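Local atomic coordinates of Ifi204 (Mus musculus domesticus, PDB entry 5YZW), a protein that probably senses foreign or misplaced DNA in innate immunity, binding it through HIN domains of the interferon-inducible PYHIN family. Residues S121-K129 and I136-T144; M147-V158 and W180-M190. All coordinates share one frame; numbering follows the deposited sequence.

Interaction 1 (S121-K129 and I136-T144)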
loop_
_atom_site.group_PDB
_atom_site.type_symbol
_atom_site.label_atom_id
_atom_site.label_comp_id
_atom_site.label_asym_id
_atom_site.label_seq_id
_atom_site.Cartn_x
_atom_site.Cartn_y
_atom_site.Cartn_z
ATOM N N SER A 121 -0.555 1.552 5.724
ATOM C CA SER A 121 -1.221 2.242 4.632
ATOM C C SER A 121 -2.373 3.027 5.229
ATOM O O SER A 121 -3.033 2.545 6.150
ATOM C CB SER A 121 -1.765 1.253 3.591
ATOM O OG SER A 121 -0.737 0.816 2.717
ATOM N N GLY A 122 -2.622 4.227 4.723
ATOM C CA GLY A 122 -3.649 5.069 5.312
ATOM C C GLY A 122 -3.721 6.416 4.628
ATOM O O GLY A 122 -2.782 6.842 3.947
ATOM N N GLU A 123 -4.862 7.077 4.824
ATOM C CA GLU A 123 -5.104 8.416 4.304
ATOM C C GLU A 123 -5.241 9.373 5.475
ATOM O O GLU A 123 -6.122 9.195 6.322
ATOM C CB GLU A 123 -6.362 8.462 3.443
ATOM C CG GLU A 123 -6.436 7.414 2.361
ATOM C CD GLU A 123 -7.705 7.532 1.538
ATOM O OE1 GLU A 123 -7.929 6.670 0.664
ATOM O OE2 GLU A 123 -8.473 8.488 1.769
ATOM N N TYR A 124 -4.393 10.399 5.510
ATOM C CA TYR A 124 -4.342 11.309 6.643
ATOM C C TYR A 124 -4.291 12.755 6.165
ATOM O O TYR A 124 -3.866 13.051 5.044
ATOM C CB TYR A 124 -3.123 11.015 7.530
ATOM C CG TYR A 124 -3.084 9.608 8.060
ATOM C CD1 TYR A 124 -3.807 9.250 9.186
ATOM C CD2 TYR A 124 -2.355 8.624 7.408
ATOM C CE1 TYR A 124 -3.775 7.959 9.677
ATOM C CE2 TYR A 124 -2.329 7.317 7.885
ATOM C CZ TYR A 124 -3.044 6.994 9.021
ATOM O OH TYR A 124 -3.030 5.697 9.503
ATOM N N LEU A 125 -4.744 13.654 7.037
ATOM C CA LEU A 125 -4.670 15.092 6.801
ATOM C C LEU A 125 -3.321 15.620 7.263
ATOM O O LEU A 125 -2.869 15.297 8.367
ATOM C CB LEU A 125 -5.793 15.826 7.537
ATOM C CG LEU A 125 -7.220 15.619 7.024
ATOM C CD1 LEU A 125 -7.916 14.482 7.765
ATOM C CD2 LEU A 125 -8.016 16.920 7.144
ATOM N N VAL A 126 -2.683 16.425 6.418
ATOM C CA VAL A 126 -1.402 17.044 6.741
ATOM C C VAL A 126 -1.653 18.410 7.361
ATOM O O VAL A 126 -2.523 19.157 6.904
ATOM C CB VAL A 126 -0.523 17.160 5.482
ATOM C CG1 VAL A 126 0.912 17.512 5.862
ATOM C CG2 VAL A 126 -0.586 15.865 4.664
ATOM N N ASN A 127 -0.884 18.751 8.394
ATOM C CA ASN A 127 -1.050 20.034 9.062
ATOM C C ASN A 127 0.216 20.877 9.113
ATOM O O ASN A 127 0.130 22.063 9.449
ATOM C CB ASN A 127 -1.589 19.831 10.488
ATOM C CG ASN A 127 -0.680 18.965 11.351
ATOM O OD1 ASN A 127 0.534 19.163 11.401
ATOM N ND2 ASN A 127 -1.276 17.997 12.043
ATOM N N LYS A 128 1.380 20.310 8.807
ATOM C CA LYS A 128 2.618 21.074 8.779
ATOM C C LYS A 128 3.574 20.423 7.794
ATOM O O LYS A 128 3.564 19.203 7.614
ATOM C CB LYS A 128 3.257 21.169 10.174
ATOM C CG LYS A 128 4.507 22.048 10.215
ATOM C CD LYS A 128 5.288 21.902 11.515
ATOM C CE LYS A 128 4.394 22.060 12.735
ATOM N NZ LYS A 128 5.037 22.918 13.783
ATOM N N LYS A 129 4.380 21.251 7.134
ATOM C CA LYS A 129 5.425 20.787 6.232
ATOM C C LYS A 129 6.717 21.516 6.562
ATOM O O LYS A 129 6.715 22.740 6.731
ATOM C CB LYS A 129 5.037 21.023 4.769
ATOM C CG LYS A 129 6.141 20.757 3.754
ATOM C CD LYS A 129 5.607 20.911 2.320
ATOM C CE LYS A 129 6.734 20.957 1.290
ATOM N NZ LYS A 129 6.265 20.921 -0.126
ATOM N N ILE A 136 11.907 15.494 3.960
ATOM C CA ILE A 136 10.732 16.336 4.125
ATOM C C ILE A 136 9.785 15.699 5.134
ATOM O O ILE A 136 9.431 14.516 5.023
ATOM C CB ILE A 136 10.047 16.624 2.780
ATOM C CG1 ILE A 136 8.649 17.183 2.998
ATOM C CG2 ILE A 136 9.996 15.382 1.940
ATOM C CD1 ILE A 136 8.142 17.831 1.782
ATOM N N TYR A 137 9.399 16.485 6.132
ATOM C CA TYR A 137 8.669 16.026 7.308
ATOM C C TYR A 137 7.256 16.587 7.244
ATOM O O TYR A 137 7.071 17.807 7.258
ATOM C CB TYR A 137 9.367 16.480 8.598
ATOM C CG TYR A 137 10.799 15.997 8.752
ATOM C CD1 TYR A 137 11.853 16.653 8.119
ATOM C CD2 TYR A 137 11.096 14.882 9.525
ATOM C CE1 TYR A 137 13.162 16.206 8.252
ATOM C CE2 TYR A 137 12.400 14.427 9.664
ATOM C CZ TYR A 137 13.432 15.094 9.029
ATOM O OH TYR A 137 14.734 14.646 9.172
ATOM N N TYR A 138 6.270 15.706 7.167
ATOM C CA TYR A 138 4.864 16.094 7.152
ATOM C C TYR A 138 4.248 15.775 8.510
ATOM O O TYR A 138 4.148 14.605 8.891
ATOM C CB TYR A 138 4.100 15.370 6.047
ATOM C CG TYR A 138 4.476 15.758 4.636
ATOM C CD1 TYR A 138 3.959 16.911 4.062
ATOM C CD2 TYR A 138 5.289 14.941 3.854
ATOM C CE1 TYR A 138 4.276 17.269 2.766
ATOM C CE2 TYR A 138 5.606 15.285 2.551
ATOM C CZ TYR A 138 5.095 16.458 2.014
ATOM O OH TYR A 138 5.393 16.829 0.722
ATOM N N GLY A 139 3.845 16.807 9.247
ATOM C CA GLY A 139 3.010 16.598 10.417
ATOM C C GLY A 139 1.623 16.143 9.987
ATOM O O GLY A 139 0.951 16.840 9.210
ATOM N N ILE A 140 1.188 14.973 10.458
ATOM C CA ILE A 140 -0.156 14.480 10.184
ATOM C C ILE A 140 -0.868 14.240 11.506
ATOM O O ILE A 140 -0.243 14.066 12.558
ATOM C CB ILE A 140 -0.173 13.180 9.337
ATOM C CG1 ILE A 140 0.455 12.018 10.117
ATOM C CG2 ILE A 140 0.506 13.390 7.993
ATOM C CD1 ILE A 140 0.203 10.626 9.491
ATOM N N GLY A 141 -2.200 14.210 11.439
ATOM C CA GLY A 141 -2.991 13.951 12.627
ATOM C C GLY A 141 -4.393 13.482 12.305
ATOM O O GLY A 141 -4.838 13.495 11.155
ATOM N N ASP A 142 -5.080 13.049 13.360
ATOM C CA ASP A 142 -6.501 12.732 13.321
ATOM C C ASP A 142 -7.087 13.046 14.697
ATOM O O ASP A 142 -6.443 13.688 15.534
ATOM C CB ASP A 142 -6.726 11.275 12.869
ATOM C CG ASP A 142 -6.087 10.242 13.801
ATOM O OD1 ASP A 142 -5.780 10.570 14.966
ATOM O OD2 ASP A 142 -5.864 9.090 13.353
ATOM N N ASP A 143 -8.315 12.588 14.935
ATOM C CA ASP A 143 -9.011 12.800 16.199
ATOM C C ASP A 143 -8.478 11.914 17.326
ATOM O O ASP A 143 -9.153 11.769 18.353
ATOM C CB ASP A 143 -10.512 12.567 16.015
ATOM C CG ASP A 143 -10.814 11.247 15.324
ATOM O OD1 ASP A 143 -9.956 10.768 14.553
ATOM O OD2 ASP A 143 -11.911 10.688 15.546
ATOM N N THR A 144 -7.295 11.311 17.149
ATOM C CA THR A 144 -6.674 10.490 18.181
ATOM C C THR A 144 -5.220 10.840 18.475
ATOM O O THR A 144 -4.723 10.440 19.535
ATOM C CB THR A 144 -6.745 8.997 17.811
ATOM O OG1 THR A 144 -6.171 8.785 16.513
ATOM C CG2 THR A 144 -8.180 8.500 17.821
#
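Asn-127 and Lys-128 both face Gly-139 across the antiparallel pair, and their backbone bonds define a classic beta bulge. Asn-127 N donates to Gly-139 O at 2.8 Å and nearly straight (173°), whereas Gly-139 N reaches Lys-128 O at 2.9 Å along a more bent path (138°). A side chain at Gly-139 would run into Asn-127 OD1, so the glycine leaves room for the amide. These strands form a hairpin in the second of the two beta-sheets of this HIN domain, a family of the OB clan built from two OB-like halves, and the register shifts by one between Val-126 and Lys-128. Apolar contacts gather on the face carrying Val-126, Lys-129, Tyr-138 and Ile-140. Ile-140 lays CD1 over one face of the Tyr-124 ring, 4.1 Å from its centroid, a CH-pi contact; Tyr-124 OH hydrogen-bonds to Pro-106 O. Val-126 CG1 meets Tyr-138 CD1 at 3.6 Å. Lys-129, extended throughout (chi1 172°), runs beside the Tyr-138 ring and presses CE on Ile-136 CD1 at 3.5 Å, its NZ salt-bridged to Glu-161. Exchanging Lys-129 for alanine would probably uncover Ile-136 CD1 and leave Glu-161 without this charge partner.

Interaction 2 (M147-V158 and W180-M190); sequences MEVVVYGRLTNV and WQLRSVRHSYM
Ser-188 O is gripped by both terminal nitrogens of Arg-154, NH2 at 2.7 Å and NH1 at 3.0 Å, an end-on fork converging on one oxygen. This oxygen lies only 3° out of the guanidinium plane, and NH2 approaches it in the carbonyl plane on a lone pair. NH2 also donates to Arg-186 O at 2.8 Å, this time from above the carbonyl plane. Three bonds to two carbonyls should therefore fix the rotation of the guanidinium group and pin the type I turn from Val-185 to Ser-188 to the 3-10 segment 154-157. Upstream, strands 147-151 and 180-183 pair in parallel, their short axes 29° apart, the one parallel pairing in a sheet otherwise joined by antiparallel neighbours, as expected where an OB-fold barrel closes; this is the second OB-like half of the HIN domain. Leu-182 is bonded to Glu-148 O through N and to Val-150 N through O, and Ser-184 N extends the ladder to Val-150 O. Ser-184 OG then takes over from the backbone: set between N and the carbonyl carbon (chi1 72°), it accepts from Tyr-152 N at 3.2 Å and shares a water with Tyr-152 O. On the apolar side, Met-190 crosses Leu-155, with Met-190 CG 3.7 Å from Leu-155 CD2, while Met-190 SD meets Val-151 CG2 at 3.9 Å. At the far end Met-147, bent at chi3, folds CE against Trp-180 CB at 3.5 Å and approaches Leu-182 CG with the same methyl.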
loop_
_atom_site.group_PDB
_atom_site.type_symbol
_atom_site.label_atom_id
_atom_site.label_comp_id
_atom_site.label_asym_id
_atom_site.label_seq_id
_atom_site.Cartn_x
_atom_site.Cartn_y
_atom_site.Cartn_z
ATOM N N MET A 147 1.523 12.625 14.354
ATOM C CA MET A 147 2.832 12.033 14.096
ATOM C C MET A 147 3.425 12.678 12.848
ATOM O O MET A 147 2.804 13.527 12.202
ATOM C CB MET A 147 2.746 10.503 13.962
ATOM C CG MET A 147 1.654 10.002 13.023
ATOM S SD MET A 147 1.482 8.183 12.878
ATOM C CE MET A 147 3.111 7.605 13.311
ATOM N N GLU A 148 4.648 12.275 12.523
ATOM C CA GLU A 148 5.380 12.782 11.371
ATOM C C GLU A 148 5.436 11.716 10.289
ATOM O O GLU A 148 5.649 10.539 10.580
ATOM C CB GLU A 148 6.816 13.168 11.742
ATOM C CG GLU A 148 6.999 14.447 12.489
ATOM C CD GLU A 148 8.471 14.732 12.730
ATOM O OE1 GLU A 148 9.260 13.760 12.774
ATOM O OE2 GLU A 148 8.842 15.916 12.867
ATOM N N VAL A 149 5.258 12.128 9.041
ATOM C CA VAL A 149 5.612 11.309 7.893
ATOM C C VAL A 149 6.955 11.806 7.384
ATOM O O VAL A 149 7.103 12.988 7.058
ATOM C CB VAL A 149 4.541 11.374 6.796
ATOM C CG1 VAL A 149 4.952 10.520 5.601
ATOM C CG2 VAL A 149 3.196 10.905 7.340
ATOM N N VAL A 150 7.945 10.925 7.350
ATOM C CA VAL A 150 9.286 11.280 6.904
ATOM C C VAL A 150 9.452 10.784 5.477
ATOM O O VAL A 150 9.364 9.576 5.208
ATOM C CB VAL A 150 10.364 10.700 7.833
ATOM C CG1 VAL A 150 11.749 11.150 7.384
ATOM C CG2 VAL A 150 10.112 11.161 9.265
ATOM N N VAL A 151 9.668 11.713 4.558
ATOM C CA VAL A 151 9.828 11.399 3.145
ATOM C C VAL A 151 11.239 11.763 2.716
ATOM O O VAL A 151 11.730 12.866 3.007
ATOM C CB VAL A 151 8.770 12.113 2.292
ATOM C CG1 VAL A 151 8.972 11.798 0.816
ATOM C CG2 VAL A 151 7.376 11.669 2.728
ATOM N N TYR A 152 11.893 10.833 2.032
ATOM C CA TYR A 152 13.203 11.044 1.434
ATOM C C TYR A 152 13.222 10.433 0.037
ATOM O O TYR A 152 12.588 9.406 -0.207
ATOM C CB TYR A 152 14.296 10.408 2.288
ATOM C CG TYR A 152 15.676 10.658 1.759
ATOM C CD1 TYR A 152 16.317 11.867 2.002
ATOM C CD2 TYR A 152 16.341 9.697 1.011
ATOM C CE1 TYR A 152 17.580 12.111 1.520
ATOM C CE2 TYR A 152 17.610 9.931 0.523
ATOM C CZ TYR A 152 18.223 11.141 0.780
ATOM O OH TYR A 152 19.485 11.385 0.302
ATOM N N GLY A 153 13.960 11.061 -0.880
ATOM C CA GLY A 153 14.166 10.461 -2.191
ATOM C C GLY A 153 13.046 10.703 -3.186
ATOM O O GLY A 153 12.446 11.781 -3.185
ATOM N N ARG A 154 12.735 9.700 -4.022
ATOM C CA ARG A 154 11.846 9.920 -5.162
ATOM C C ARG A 154 10.526 10.564 -4.742
ATOM O O ARG A 154 9.988 11.411 -5.462
ATOM C CB ARG A 154 11.602 8.601 -5.905
ATOM C CG ARG A 154 10.708 7.597 -5.181
ATOM C CD ARG A 154 10.521 6.302 -6.001
ATOM N NE ARG A 154 10.286 5.177 -5.106
ATOM C CZ ARG A 154 9.098 4.904 -4.581
ATOM N NH1 ARG A 154 8.048 5.650 -4.895
ATOM N NH2 ARG A 154 8.956 3.902 -3.737
ATOM N N LEU A 155 9.999 10.202 -3.573
ATOM C CA LEU A 155 8.700 10.720 -3.159
ATOM C C LEU A 155 8.756 12.168 -2.671
ATOM O O LEU A 155 7.700 12.723 -2.347
ATOM C CB LEU A 155 8.079 9.813 -2.077
ATOM C CG LEU A 155 7.516 8.462 -2.579
ATOM C CD1 LEU A 155 6.932 7.633 -1.439
ATOM C CD2 LEU A 155 6.459 8.651 -3.666
ATOM N N THR A 156 9.933 12.812 -2.624
ATOM C CA THR A 156 9.923 14.239 -2.310
ATOM C C THR A 156 9.377 15.078 -3.456
ATOM O O THR A 156 9.085 16.258 -3.242
ATOM C CB THR A 156 11.324 14.763 -1.919
ATOM O OG1 THR A 156 12.260 14.561 -2.982
ATOM C CG2 THR A 156 11.842 14.066 -0.676
ATOM N N ASN A 157 9.225 14.505 -4.654
ATOM C CA ASN A 157 8.690 15.249 -5.789
ATOM C C ASN A 157 7.171 15.370 -5.766
ATOM O O ASN A 157 6.607 15.974 -6.685
ATOM C CB ASN A 157 9.113 14.604 -7.117
ATOM C CG ASN A 157 10.594 14.262 -7.169
ATOM O OD1 ASN A 157 10.977 13.197 -7.654
ATOM N ND2 ASN A 157 11.436 15.169 -6.673
ATOM N N VAL A 158 6.492 14.822 -4.764
ATOM C CA VAL A 158 5.035 14.866 -4.727
ATOM C C VAL A 158 4.622 16.216 -4.152
ATOM O O VAL A 158 4.808 16.475 -2.961
ATOM C CB VAL A 158 4.454 13.711 -3.903
ATOM C CG1 VAL A 158 2.946 13.879 -3.746
ATOM C CG2 VAL A 158 4.790 12.353 -4.535
ATOM N N TRP A 180 6.401 9.222 17.012
ATOM C CA TRP A 180 6.322 8.148 16.041
ATOM C C TRP A 180 6.365 8.726 14.633
ATOM O O TRP A 180 5.968 9.872 14.404
ATOM C CB TRP A 180 5.042 7.332 16.235
ATOM C CG TRP A 180 4.993 6.549 17.512
ATOM C CD1 TRP A 180 4.764 7.038 18.765
ATOM C CD2 TRP A 180 5.169 5.133 17.661
ATOM N NE1 TRP A 180 4.786 6.017 19.683
ATOM C CE2 TRP A 180 5.034 4.837 19.030
ATOM C CE3 TRP A 180 5.432 4.086 16.769
ATOM C CZ2 TRP A 180 5.151 3.536 19.529
ATOM C CZ3 TRP A 180 5.541 2.790 17.269
ATOM C CH2 TRP A 180 5.404 2.530 18.634
ATOM N N GLN A 181 6.843 7.918 13.687
ATOM C CA GLN A 181 7.009 8.341 12.303
ATOM C C GLN A 181 6.543 7.235 11.365
ATOM O O GLN A 181 6.591 6.049 11.705
ATOM C CB GLN A 181 8.471 8.678 11.977
ATOM C CG GLN A 181 9.134 9.676 12.950
ATOM C CD GLN A 181 9.734 8.995 14.172
ATOM O OE1 GLN A 181 10.121 7.825 14.117
ATOM N NE2 GLN A 181 9.797 9.721 15.290
ATOM N N LEU A 182 6.106 7.638 10.180
ATOM C CA LEU A 182 5.895 6.750 9.047
ATOM C C LEU A 182 6.952 7.142 8.021
ATOM O O LEU A 182 6.898 8.241 7.452
ATOM C CB LEU A 182 4.483 6.886 8.495
ATOM C CG LEU A 182 3.360 6.390 9.404
ATOM C CD1 LEU A 182 2.021 6.817 8.825
ATOM C CD2 LEU A 182 3.433 4.873 9.513
ATOM N N ARG A 183 7.927 6.262 7.824
ATOM C CA ARG A 183 9.063 6.509 6.951
ATOM C C ARG A 183 8.833 5.918 5.568
ATOM O O ARG A 183 8.500 4.734 5.427
ATOM C CB ARG A 183 10.331 5.914 7.565
ATOM C CG ARG A 183 11.067 6.855 8.482
ATOM C CD ARG A 183 12.021 6.103 9.366
ATOM N NE ARG A 183 12.212 6.814 10.629
ATOM C CZ ARG A 183 13.022 7.861 10.783
ATOM N NH1 ARG A 183 13.715 8.323 9.751
ATOM N NH2 ARG A 183 13.133 8.446 11.970
ATOM N N SER A 184 9.025 6.744 4.550
ATOM C CA SER A 184 9.096 6.238 3.189
ATOM C C SER A 184 10.202 5.196 3.085
ATOM O O SER A 184 11.271 5.342 3.684
ATOM C CB SER A 184 9.360 7.391 2.226
ATOM O OG SER A 184 10.698 7.850 2.363
ATOM N N VAL A 185 9.929 4.129 2.334
ATOM C CA VAL A 185 10.880 3.050 2.076
ATOM C C VAL A 185 10.806 2.685 0.596
ATOM O O VAL A 185 10.039 3.276 -0.175
ATOM C CB VAL A 185 10.621 1.800 2.947
ATOM C CG1 VAL A 185 10.936 2.068 4.431
ATOM C CG2 VAL A 185 9.203 1.305 2.755
ATOM N N ARG A 186 11.585 1.665 0.216
ATOM C CA ARG A 186 11.804 1.355 -1.197
ATOM C C ARG A 186 10.497 1.131 -1.975
ATOM O O ARG A 186 10.389 1.543 -3.140
ATOM C CB ARG A 186 12.703 0.125 -1.316
ATOM C CG ARG A 186 13.098 -0.219 -2.754
ATOM C CD ARG A 186 14.142 -1.311 -2.758
ATOM N NE ARG A 186 14.314 -1.951 -4.063
ATOM C CZ ARG A 186 15.000 -1.427 -5.078
ATOM N NH1 ARG A 186 15.573 -0.237 -4.953
ATOM N NH2 ARG A 186 15.112 -2.094 -6.220
ATOM N N HIS A 187 9.507 0.465 -1.374
ATOM C CA HIS A 187 8.263 0.164 -2.092
ATOM C C HIS A 187 7.144 1.140 -1.765
ATOM O O HIS A 187 5.987 0.877 -2.112
ATOM C CB HIS A 187 7.786 -1.265 -1.810
ATOM C CG HIS A 187 8.740 -2.322 -2.269
ATOM N ND1 HIS A 187 8.786 -3.582 -1.711
ATOM C CD2 HIS A 187 9.695 -2.301 -3.229
ATOM C CE1 HIS A 187 9.735 -4.285 -2.299
ATOM N NE2 HIS A 187 10.305 -3.530 -3.220
ATOM N N SER A 188 7.456 2.255 -1.106
ATOM C CA SER A 188 6.412 3.188 -0.714
ATOM C C SER A 188 5.798 3.876 -1.915
ATOM O O SER A 188 6.409 4.043 -2.980
ATOM C CB SER A 188 6.930 4.282 0.250
ATOM O OG SER A 188 7.472 3.729 1.433
ATOM N N TYR A 189 4.573 4.332 -1.701
ATOM C CA TYR A 189 3.859 5.113 -2.692
ATOM C C TYR A 189 2.995 6.110 -1.938
ATOM O O TYR A 189 2.492 5.820 -0.849
ATOM C CB TYR A 189 2.986 4.220 -3.617
ATOM C CG TYR A 189 2.085 5.034 -4.527
ATOM C CD1 TYR A 189 2.556 5.538 -5.738
ATOM C CD2 TYR A 189 0.776 5.321 -4.167
ATOM C CE1 TYR A 189 1.732 6.315 -6.570
ATOM C CE2 TYR A 189 -0.053 6.085 -4.984
ATOM C CZ TYR A 189 0.424 6.585 -6.179
ATOM O OH TYR A 189 -0.414 7.341 -6.981
ATOM N N MET A 190 2.819 7.285 -2.522
ATOM C CA MET A 190 1.927 8.253 -1.915
ATOM C C MET A 190 1.380 9.159 -3.003
ATOM O O MET A 190 2.008 9.347 -4.048
ATOM C CB MET A 190 2.644 9.086 -0.839
ATOM C CG MET A 190 3.881 9.822 -1.341
ATOM S SD MET A 190 4.753 10.746 -0.035
ATOM C CE MET A 190 3.425 11.016 1.093
HETATM O O HOH W 1 12.910 6.743 1.143
#

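From the N terminus, interaction 1 comes first: strand 119-132 turns back into strand 135-142, closing a hairpin with six residues between the segments. Interaction 2 opens only after that hairpin has closed, so the two stand in series, neither nested nor crossed. Its loop is longer: the 21 intervening residues include strands 165-169 and 171-175. Interaction 1 joins the first two strands of an antiparallel meander (119-132, 135-142, 145-151), whose third is tied on by probable hydrogen bonds from Val-149 N to Tyr-138 O (2.7 Å) and Ile-140 N to Met-147 O (2.8 Å). Interaction 2 brings the C-terminal strands 180-183 and 189-192 back against that third strand and the segment following it.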